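Local coordinates for putative exported protein (Bordetella pertussis Tohama I, PDB 2PFY) that binds pyroglutamic acid as the extracytoplasmic solute receptor of what is probably a tripartite ATP-independent periplasmic (TRAP) transport system, at residues Ala135-Gly139 with Thr140-Ala144; Thr161-Thr165 with Pro166-Gln170; Ser190-Trp193 with Asp194-Tyr198; Pro267-Ala270 with Lys271-Ala275. All coordinates share one frame; numbering follows the deposited sequence.

Contact 1: Ala135-Gly139 with Thr140-Ala144; sequences ADLKG and TRFRA. With PCA (pyroglutamic acid), chain E.
Leu-137 meets Thr-140 and Phe-142 on the buried side of a tight turn that leads into strand 141-144. Its CD2 methyl makes both of these contacts: it lies 4.1 Å from Thr-140 CG2 and 4.2 Å from Phe-142 CD1, reaching the phenyl ring at its edge, near the ring plane. Thr-140 offers CG2 to the leucine because that methyl is anti to its backbone N, which leaves OG1 beside the N. Met-156 packs on both Leu-137 and Phe-142, and Leu-181 of strand 180-182 also meets the ring, so this side is buried among apolar side chains. Residues 137-140 form a type II beta turn, closed by Thr-140 N donating to Leu-137 O at 3.0 Å; the amide comes from above the carbonyl plane, 53° out of it. Gly-139 sits at the third position with phi 73°, a value that favours glycine. The outer side is looser. Lys-138 and Arg-141 point away from the turn into exposed positions, although Arg-141 NH1 finds Gly-175 O, and Asp-136 turns its carboxylate back to Ala-132 N. Further along the strand, the extended Arg-143 chain enters the ligand pocket. Its guanidinium meets the pyroglutamate carboxylate edge-on, a two-pronged grip with NH1 2.9 Å from PCA OXT and NH2 2.7 Å from PCA O, while NE is held by Val-163 O.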
# COMPACT_ATOMS: atom_id res chain seq x y z
N ALA A 135 -4.30 15.38 20.64
CA ALA A 135 -4.66 16.79 20.80
C ALA A 135 -3.85 17.72 19.90
O ALA A 135 -4.36 18.74 19.44
CB ALA A 135 -4.54 17.23 22.30
N ASP A 136 -2.59 17.37 19.67
CA ASP A 136 -1.69 18.16 18.83
C ASP A 136 -2.17 18.20 17.36
O ASP A 136 -1.89 19.15 16.61
CB ASP A 136 -0.23 17.65 18.98
CG ASP A 136 0.34 17.96 20.35
OD1 ASP A 136 -0.02 19.04 20.89
OD2 ASP A 136 1.14 17.15 20.89
N LEU A 137 -2.97 17.20 17.00
CA LEU A 137 -3.47 17.05 15.64
C LEU A 137 -4.94 17.45 15.47
O LEU A 137 -5.52 17.32 14.39
CB LEU A 137 -3.18 15.61 15.14
CG LEU A 137 -1.69 15.30 14.95
CD1 LEU A 137 -1.46 13.77 14.87
CD2 LEU A 137 -1.12 16.01 13.71
N LYS A 138 -5.54 17.98 16.54
CA LYS A 138 -6.95 18.35 16.50
C LYS A 138 -7.16 19.46 15.49
O LYS A 138 -6.50 20.51 15.57
CB LYS A 138 -7.45 18.80 17.91
CG LYS A 138 -8.90 19.23 17.90
CD LYS A 138 -9.84 18.06 17.85
CE LYS A 138 -11.25 18.58 17.77
NZ LYS A 138 -12.16 17.51 17.38
N GLY A 139 -8.05 19.23 14.52
CA GLY A 139 -8.32 20.20 13.47
C GLY A 139 -7.22 20.35 12.41
O GLY A 139 -7.36 21.16 11.49
N THR A 140 -6.14 19.58 12.54
CA THR A 140 -5.07 19.57 11.55
C THR A 140 -5.57 18.96 10.23
O THR A 140 -6.27 17.95 10.24
CB THR A 140 -3.81 18.81 12.11
OG1 THR A 140 -3.24 19.59 13.18
CG2 THR A 140 -2.74 18.63 11.05
N ARG A 141 -5.23 19.62 9.12
CA ARG A 141 -5.49 19.12 7.75
C ARG A 141 -4.52 17.97 7.54
O ARG A 141 -3.32 18.18 7.39
CB ARG A 141 -5.26 20.21 6.71
CG ARG A 141 -6.19 21.44 6.92
CD ARG A 141 -5.75 22.62 6.04
NE ARG A 141 -6.75 23.70 6.05
CZ ARG A 141 -6.74 24.74 5.22
NH1 ARG A 141 -5.80 24.86 4.30
NH2 ARG A 141 -7.68 25.68 5.32
N PHE A 142 -5.04 16.77 7.61
CA PHE A 142 -4.17 15.61 7.72
C PHE A 142 -4.41 14.76 6.47
O PHE A 142 -5.55 14.40 6.15
CB PHE A 142 -4.49 14.86 9.01
CG PHE A 142 -3.49 13.78 9.36
CD1 PHE A 142 -2.52 14.00 10.35
CD2 PHE A 142 -3.52 12.53 8.71
CE1 PHE A 142 -1.61 13.00 10.69
CE2 PHE A 142 -2.58 11.52 9.02
CZ PHE A 142 -1.63 11.75 10.01
N ARG A 143 -3.34 14.46 5.74
CA ARG A 143 -3.46 13.66 4.52
C ARG A 143 -4.05 12.28 4.77
O ARG A 143 -3.59 11.55 5.67
CB ARG A 143 -2.09 13.47 3.85
CG ARG A 143 -2.16 12.61 2.57
CD ARG A 143 -0.82 12.25 2.04
NE ARG A 143 -0.99 11.37 0.88
CZ ARG A 143 -0.33 10.23 0.69
NH1 ARG A 143 0.62 9.88 1.55
NH2 ARG A 143 -0.59 9.47 -0.39
N ALA A 144 -5.06 11.91 3.98
CA ALA A 144 -5.53 10.52 3.93
C ALA A 144 -5.27 9.99 2.51
O ALA A 144 -5.16 10.78 1.60
CB ALA A 144 -7.04 10.44 4.22
N PCA E . 2.96 5.05 0.73
CA PCA E . 1.66 5.08 0.04
CB PCA E . 0.69 4.14 0.72
CG PCA E . 1.42 3.59 1.91
CD PCA E . 2.80 4.16 1.83
OE PCA E . 3.71 3.86 2.59
C PCA E . 1.10 6.49 0.03
O PCA E . 0.15 6.85 -0.68
OXT PCA E . 1.62 7.31 0.77

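Contact 2: Thr161-Thr165 with Pro166-Gln170; sequences TTVQT and PEVPQ. With PCA (pyroglutamic acid), chain E.
The link from strand 159-162 to helix 168-173 runs past the pyroglutamate site, and in it Val-163, Gln-164 and Thr-165 fold against Glu-167 and Val-168. Val-163 points its CG1 methyl, anti to the backbone N (chi1 180°), at the turn that follows; it rests 3.7 Å from Glu-167 CB and 4.2 Å from Val-168 CG2. Beside it, the Glu-167 chain bends at chi2 and brings OE1 within 3.5 Å of Gln-164 CB, a packing contact. Two backbone bonds wind the chain into a 3-10 turn ahead of the helix: Glu-167 N donates to Gln-164 O at 3.0 Å, and Val-168 N to Thr-165 O at 3.2 Å. Pro-166 has no amide hydrogen to give, and its ring CD sits 3.5 Å from Thr-165 CB. Thr-165 lies at the start of this turn, and its OG1 donates to PCA O at 2.8 Å. Gln-10 NE2 bonds to the same hydroxyl and probably helps fix its rotation. Thr-165 CG2 also approaches the carboxylate, 3.7 Å from PCA OXT, and Arg-48 and Arg-143 pack against this threonine.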
# COMPACT_ATOMS: atom_id res chain seq x y z
N THR A 161 -7.98 14.76 4.45
CA THR A 161 -7.92 15.37 3.15
C THR A 161 -7.22 14.35 2.24
O THR A 161 -6.03 14.02 2.44
CB THR A 161 -7.17 16.74 3.23
OG1 THR A 161 -7.59 17.48 4.41
CG2 THR A 161 -7.45 17.55 2.01
N THR A 162 -7.97 13.80 1.29
CA THR A 162 -7.44 12.75 0.40
C THR A 162 -6.46 13.36 -0.58
O THR A 162 -6.80 14.28 -1.33
CB THR A 162 -8.59 12.03 -0.37
OG1 THR A 162 -9.43 11.39 0.58
CG2 THR A 162 -8.04 10.96 -1.34
N VAL A 163 -5.23 12.86 -0.57
CA VAL A 163 -4.23 13.33 -1.53
C VAL A 163 -3.47 12.10 -2.02
O VAL A 163 -2.95 11.33 -1.20
CB VAL A 163 -3.23 14.36 -0.92
CG1 VAL A 163 -2.21 14.81 -1.96
CG2 VAL A 163 -3.97 15.61 -0.37
N GLN A 164 -3.43 11.90 -3.33
CA GLN A 164 -2.77 10.72 -3.86
C GLN A 164 -1.27 11.00 -3.82
O GLN A 164 -0.86 12.17 -3.80
CB GLN A 164 -3.26 10.40 -5.29
CG GLN A 164 -4.78 10.01 -5.41
CD GLN A 164 -5.18 8.89 -4.47
OE1 GLN A 164 -4.38 7.99 -4.16
NE2 GLN A 164 -6.44 8.93 -4.00
N THR A 165 -0.45 9.95 -3.87
CA THR A 165 0.98 10.08 -3.58
C THR A 165 1.76 11.15 -4.40
O THR A 165 2.55 11.92 -3.83
CB THR A 165 1.72 8.71 -3.56
OG1 THR A 165 0.77 7.64 -3.30
CG2 THR A 165 2.83 8.72 -2.45
N PRO A 166 1.58 11.18 -5.74
CA PRO A 166 2.29 12.15 -6.57
C PRO A 166 1.97 13.61 -6.28
O PRO A 166 2.72 14.47 -6.67
CB PRO A 166 1.79 11.82 -8.00
CG PRO A 166 1.44 10.33 -7.91
CD PRO A 166 0.77 10.26 -6.58
N GLU A 167 0.84 13.88 -5.64
CA GLU A 167 0.39 15.25 -5.38
C GLU A 167 0.78 15.74 -3.96
O GLU A 167 0.45 16.87 -3.59
CB GLU A 167 -1.13 15.31 -5.51
CG GLU A 167 -1.64 15.35 -6.97
CD GLU A 167 -1.45 14.07 -7.69
OE1 GLU A 167 -1.82 13.01 -7.13
OE2 GLU A 167 -0.94 14.10 -8.83
N VAL A 168 1.44 14.88 -3.19
CA VAL A 168 1.75 15.20 -1.77
C VAL A 168 2.60 16.47 -1.65
O VAL A 168 2.22 17.37 -0.90
CB VAL A 168 2.36 14.01 -1.02
CG1 VAL A 168 3.06 14.45 0.33
CG2 VAL A 168 1.32 12.95 -0.78
N PRO A 169 3.75 16.57 -2.38
CA PRO A 169 4.55 17.82 -2.25
C PRO A 169 3.75 19.09 -2.60
O PRO A 169 3.81 20.07 -1.86
CB PRO A 169 5.73 17.61 -3.22
CG PRO A 169 5.85 16.04 -3.33
CD PRO A 169 4.38 15.60 -3.30
N GLN A 170 3.00 19.07 -3.69
CA GLN A 170 2.09 20.17 -4.04
C GLN A 170 1.15 20.53 -2.92
O GLN A 170 0.98 21.73 -2.58
CB GLN A 170 1.19 19.75 -5.22
CG GLN A 170 1.75 20.02 -6.57
CD GLN A 170 1.53 21.44 -7.00
OE1 GLN A 170 0.64 22.13 -6.49
NE2 GLN A 170 2.36 21.91 -7.93
N PCA E . 2.96 5.05 0.73
CA PCA E . 1.66 5.08 0.04
CB PCA E . 0.69 4.14 0.72
CG PCA E . 1.42 3.59 1.91
CD PCA E . 2.80 4.16 1.83
OE PCA E . 3.71 3.86 2.59
C PCA E . 1.10 6.49 0.03
O PCA E . 0.15 6.85 -0.68
OXT PCA E . 1.62 7.31 0.77

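Contact 3: Ser190-Trp193 with Asp194-Tyr198; sequences SQAW and DYVKY
Ser-190, the first residue past helix 184-189, takes a hydrogen bond on OG from Tyr-195 OH at 2.6 Å; this OG is also hydrogen-bonded to Thr-186 O. Gln-191 follows with positive phi (48°), the C-prime residue of the Schellman motif that ends the helix. Its carbonyl O accepts from Asp-194 N, and one water donates to both Gln-191 OE1 and Asp-194 OD2. Ala-192 CA lies over one face of the Tyr-195 ring, 3.8 Å from the centroid in a CH-pi contact; Tyr-195 CG sits between its backbone N and carbonyl carbon (chi1 57°), which folds the ring back over the alanine. Ala-192 CB is 3.7 Å from Val-196 CG2. Ala-192 O takes two amides, Tyr-195 N at 2.8 Å and Val-196 N at 2.9 Å. Trp-193 lies alongside Asp-194, ring and carboxylate planes 76° apart, with Trp-193 CD1 3.5 Å from Asp-194 OD1. Trp-193 O receives a weak bond from Lys-197 NZ, at 3.3 Å, and one from a water. The hydroxyl bond, the CH-pi contact and a stack on Phe-172 probably hold the tyrosine ring, while Ala-192 O fixes the backbone; the Asp-194 side depends partly on water.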
# COMPACT_ATOMS: atom_id res chain seq x y z
N SER A 190 9.60 11.02 -2.00
CA SER A 190 9.14 12.37 -2.24
C SER A 190 10.03 13.41 -1.56
O SER A 190 9.69 14.59 -1.59
CB SER A 190 7.69 12.57 -1.75
OG SER A 190 7.69 12.39 -0.35
N GLN A 191 11.16 12.96 -1.01
CA GLN A 191 12.12 13.85 -0.31
C GLN A 191 11.37 14.77 0.66
O GLN A 191 11.39 15.98 0.52
CB GLN A 191 12.97 14.61 -1.33
CG GLN A 191 13.75 13.57 -2.18
CD GLN A 191 14.20 14.08 -3.50
OE1 GLN A 191 14.26 15.29 -3.71
NE2 GLN A 191 14.52 13.16 -4.43
N ALA A 192 10.67 14.14 1.61
CA ALA A 192 9.71 14.82 2.48
C ALA A 192 10.39 15.80 3.42
O ALA A 192 9.74 16.77 3.91
CB ALA A 192 8.89 13.83 3.28
N TRP A 193 11.68 15.60 3.66
CA TRP A 193 12.43 16.60 4.47
C TRP A 193 12.33 18.03 3.93
O TRP A 193 12.59 18.97 4.68
CB TRP A 193 13.90 16.22 4.62
CG TRP A 193 14.60 15.86 3.29
CD1 TRP A 193 15.20 16.72 2.41
CD2 TRP A 193 14.74 14.54 2.74
NE1 TRP A 193 15.73 16.01 1.35
CE2 TRP A 193 15.46 14.66 1.54
CE3 TRP A 193 14.34 13.25 3.17
CZ2 TRP A 193 15.78 13.55 0.73
CZ3 TRP A 193 14.66 12.14 2.37
CH2 TRP A 193 15.38 12.31 1.16
N ASP A 194 11.94 18.21 2.66
CA ASP A 194 11.76 19.57 2.11
C ASP A 194 10.48 20.24 2.59
O ASP A 194 10.33 21.46 2.47
CB ASP A 194 11.77 19.57 0.58
CG ASP A 194 13.15 19.30 -0.01
OD1 ASP A 194 14.16 19.52 0.67
OD2 ASP A 194 13.23 18.89 -1.17
N TYR A 195 9.55 19.47 3.15
CA TYR A 195 8.25 20.02 3.49
C TYR A 195 7.68 19.68 4.85
O TYR A 195 6.72 20.33 5.31
CB TYR A 195 7.23 19.80 2.33
CG TYR A 195 7.02 18.36 1.89
CD1 TYR A 195 6.22 17.51 2.65
CD2 TYR A 195 7.62 17.85 0.72
CE1 TYR A 195 5.99 16.18 2.25
CE2 TYR A 195 7.37 16.52 0.30
CZ TYR A 195 6.55 15.70 1.07
OH TYR A 195 6.33 14.37 0.71
N VAL A 196 8.25 18.67 5.53
CA VAL A 196 7.91 18.37 6.91
C VAL A 196 9.18 18.28 7.73
O VAL A 196 10.27 18.18 7.16
CB VAL A 196 7.10 17.06 7.10
CG1 VAL A 196 5.61 17.35 7.05
CG2 VAL A 196 7.56 15.94 6.08
N LYS A 197 9.06 18.30 9.06
CA LYS A 197 10.24 18.31 9.93
C LYS A 197 10.38 17.14 10.90
O LYS A 197 11.50 16.79 11.27
CB LYS A 197 10.31 19.62 10.73
CG LYS A 197 11.17 20.68 10.06
CD LYS A 197 10.52 21.18 8.76
CE LYS A 197 11.57 21.34 7.63
NZ LYS A 197 10.99 21.41 6.25
N TYR A 198 9.26 16.59 11.35
CA TYR A 198 9.28 15.51 12.35
C TYR A 198 8.72 14.23 11.77
O TYR A 198 7.68 14.27 11.14
CB TYR A 198 8.44 15.90 13.58
CG TYR A 198 9.01 17.12 14.26
CD1 TYR A 198 9.96 16.99 15.28
CD2 TYR A 198 8.68 18.39 13.82
CE1 TYR A 198 10.52 18.13 15.87
CE2 TYR A 198 9.24 19.54 14.42
CZ TYR A 198 10.16 19.39 15.43
OH TYR A 198 10.70 20.55 16.02
O HOH W 1 15.11 17.80 -2.64
O HOH W 2 14.85 20.86 3.80

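Contact 4: Pro267-Ala270 with Lys271-Ala275; sequences PQLA and KELQA
Gln-268 NE2 donates to Glu-272 OE2 at 3.0 Å, a nearly straight side-chain bond across one turn of helix 267-287. The acceptor lies close to the amide plane of the glutamine, but the amide comes at the carboxylate from above, 64° out of its plane, and the two flat groups stand 81° apart. With Gln-268 CG anti to the backbone N (chi1 -178°), CG itself lies 3.7 Å from Glu-272 OE2, and the bend at chi2 then swings the amide so that NE2 meets that oxygen. The other carboxylate oxygen, OE1, accepts from Leu-134 N in the loop that precedes strand 141-144; each carboxylate oxygen thus has a donor, and Glu-272 ties the helix to that loop. The backbone carries the alpha-helical i to i+4 ladder of the first turns: Lys-271 N to Pro-267 O, Glu-272 N to Gln-268 O, Leu-273 N to Leu-269 O at 2.9 Å, and Gln-274 N to Ala-270 O. Pro-267 stands at the start of the helix, where the missing amide hydrogen costs no bond of this ladder. On the buried face Leu-269 and Leu-273, also four residues apart, slant across each other, with Leu-269 CG 3.9 Å from Leu-273 CD1. Ile-125 of strand 124-127 touches both leucines; Leu-134 packs on Leu-269 and Phe-84 on Leu-273. Toward the exposed side, Lys-271 CB lies 3.4 Å from Gln-268 O, and the Gln-274 chain, extended beyond CG, runs past Ala-270 O, its CG 3.2 Å away.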
# COMPACT_ATOMS: atom_id res chain seq x y z
N PRO A 267 4.42 7.97 24.03
CA PRO A 267 3.54 7.02 24.72
C PRO A 267 2.06 7.37 24.75
O PRO A 267 1.23 6.47 24.67
CB PRO A 267 4.12 6.94 26.12
CG PRO A 267 4.82 8.28 26.32
CD PRO A 267 5.40 8.59 24.95
N GLN A 268 1.71 8.66 24.84
CA GLN A 268 0.30 9.03 24.79
C GLN A 268 -0.27 8.76 23.39
O GLN A 268 -1.31 8.15 23.26
CB GLN A 268 0.10 10.49 25.19
CG GLN A 268 -1.36 10.95 25.22
CD GLN A 268 -2.17 10.33 26.35
OE1 GLN A 268 -1.62 9.81 27.32
NE2 GLN A 268 -3.48 10.41 26.23
N LEU A 269 0.45 9.19 22.35
CA LEU A 269 0.05 8.84 20.99
C LEU A 269 -0.06 7.31 20.85
O LEU A 269 -1.04 6.80 20.30
CB LEU A 269 1.02 9.46 19.96
CG LEU A 269 0.48 9.53 18.52
CD1 LEU A 269 -0.78 10.42 18.43
CD2 LEU A 269 1.56 10.02 17.56
N ALA A 270 0.91 6.57 21.38
CA ALA A 270 0.86 5.10 21.28
C ALA A 270 -0.46 4.61 21.87
O ALA A 270 -1.19 3.87 21.22
CB ALA A 270 2.05 4.42 21.99
N LYS A 271 -0.76 5.06 23.09
CA LYS A 271 -2.02 4.69 23.75
C LYS A 271 -3.25 5.03 22.91
O LYS A 271 -4.14 4.20 22.76
CB LYS A 271 -2.12 5.38 25.14
CG LYS A 271 -1.89 4.47 26.31
CD LYS A 271 -1.91 5.24 27.66
CE LYS A 271 -3.28 5.26 28.35
NZ LYS A 271 -4.26 6.19 27.73
N GLU A 272 -3.29 6.23 22.36
CA GLU A 272 -4.49 6.72 21.67
C GLU A 272 -4.70 6.03 20.32
O GLU A 272 -5.84 5.73 19.94
CB GLU A 272 -4.44 8.25 21.52
CG GLU A 272 -4.57 9.04 22.87
CD GLU A 272 -4.16 10.52 22.76
OE1 GLU A 272 -3.32 10.87 21.87
OE2 GLU A 272 -4.65 11.34 23.58
N LEU A 273 -3.61 5.78 19.60
CA LEU A 273 -3.69 5.05 18.32
C LEU A 273 -4.09 3.60 18.52
O LEU A 273 -4.81 3.04 17.69
CB LEU A 273 -2.37 5.15 17.55
CG LEU A 273 -1.97 6.54 17.01
CD1 LEU A 273 -0.58 6.50 16.30
CD2 LEU A 273 -3.03 7.10 16.08
N GLN A 274 -3.61 2.99 19.60
CA GLN A 274 -4.03 1.64 20.00
C GLN A 274 -5.54 1.58 20.27
O GLN A 274 -6.22 0.64 19.86
CB GLN A 274 -3.23 1.13 21.22
CG GLN A 274 -1.77 0.71 20.87
CD GLN A 274 -0.80 0.66 22.06
OE1 GLN A 274 -1.20 0.81 23.22
NE2 GLN A 274 0.49 0.46 21.77
N ALA A 275 -6.06 2.60 20.95
CA ALA A 275 -7.51 2.70 21.18
C ALA A 275 -8.27 2.90 19.86
O ALA A 275 -9.32 2.28 19.65
CB ALA A 275 -7.85 3.81 22.20

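In the fold
All four contacts are local and follow in series along the chain, each closing a turn of its own; none nests in or crosses another. Contact 1 closes the turn entering strand 141-144, and contact 2 the turn leaving its parallel neighbour, strand 159-162. They touch directly, Ala-144 N lying 2.8 Å from Thr-161 O, and both reach the pyroglutamate. Contact 3 shapes the exit of helix 184-189 toward strand 198-201; Val-168 and Pro-169 of contact 2 pack on its Tyr-195, joining the start of helix 168-173 to the end of helix 184-189. Contact 4 opens helix 267-287, and Glu-272 bonds Leu-134, the residue before contact 1, joining this helix to the loop entering strand 141-144.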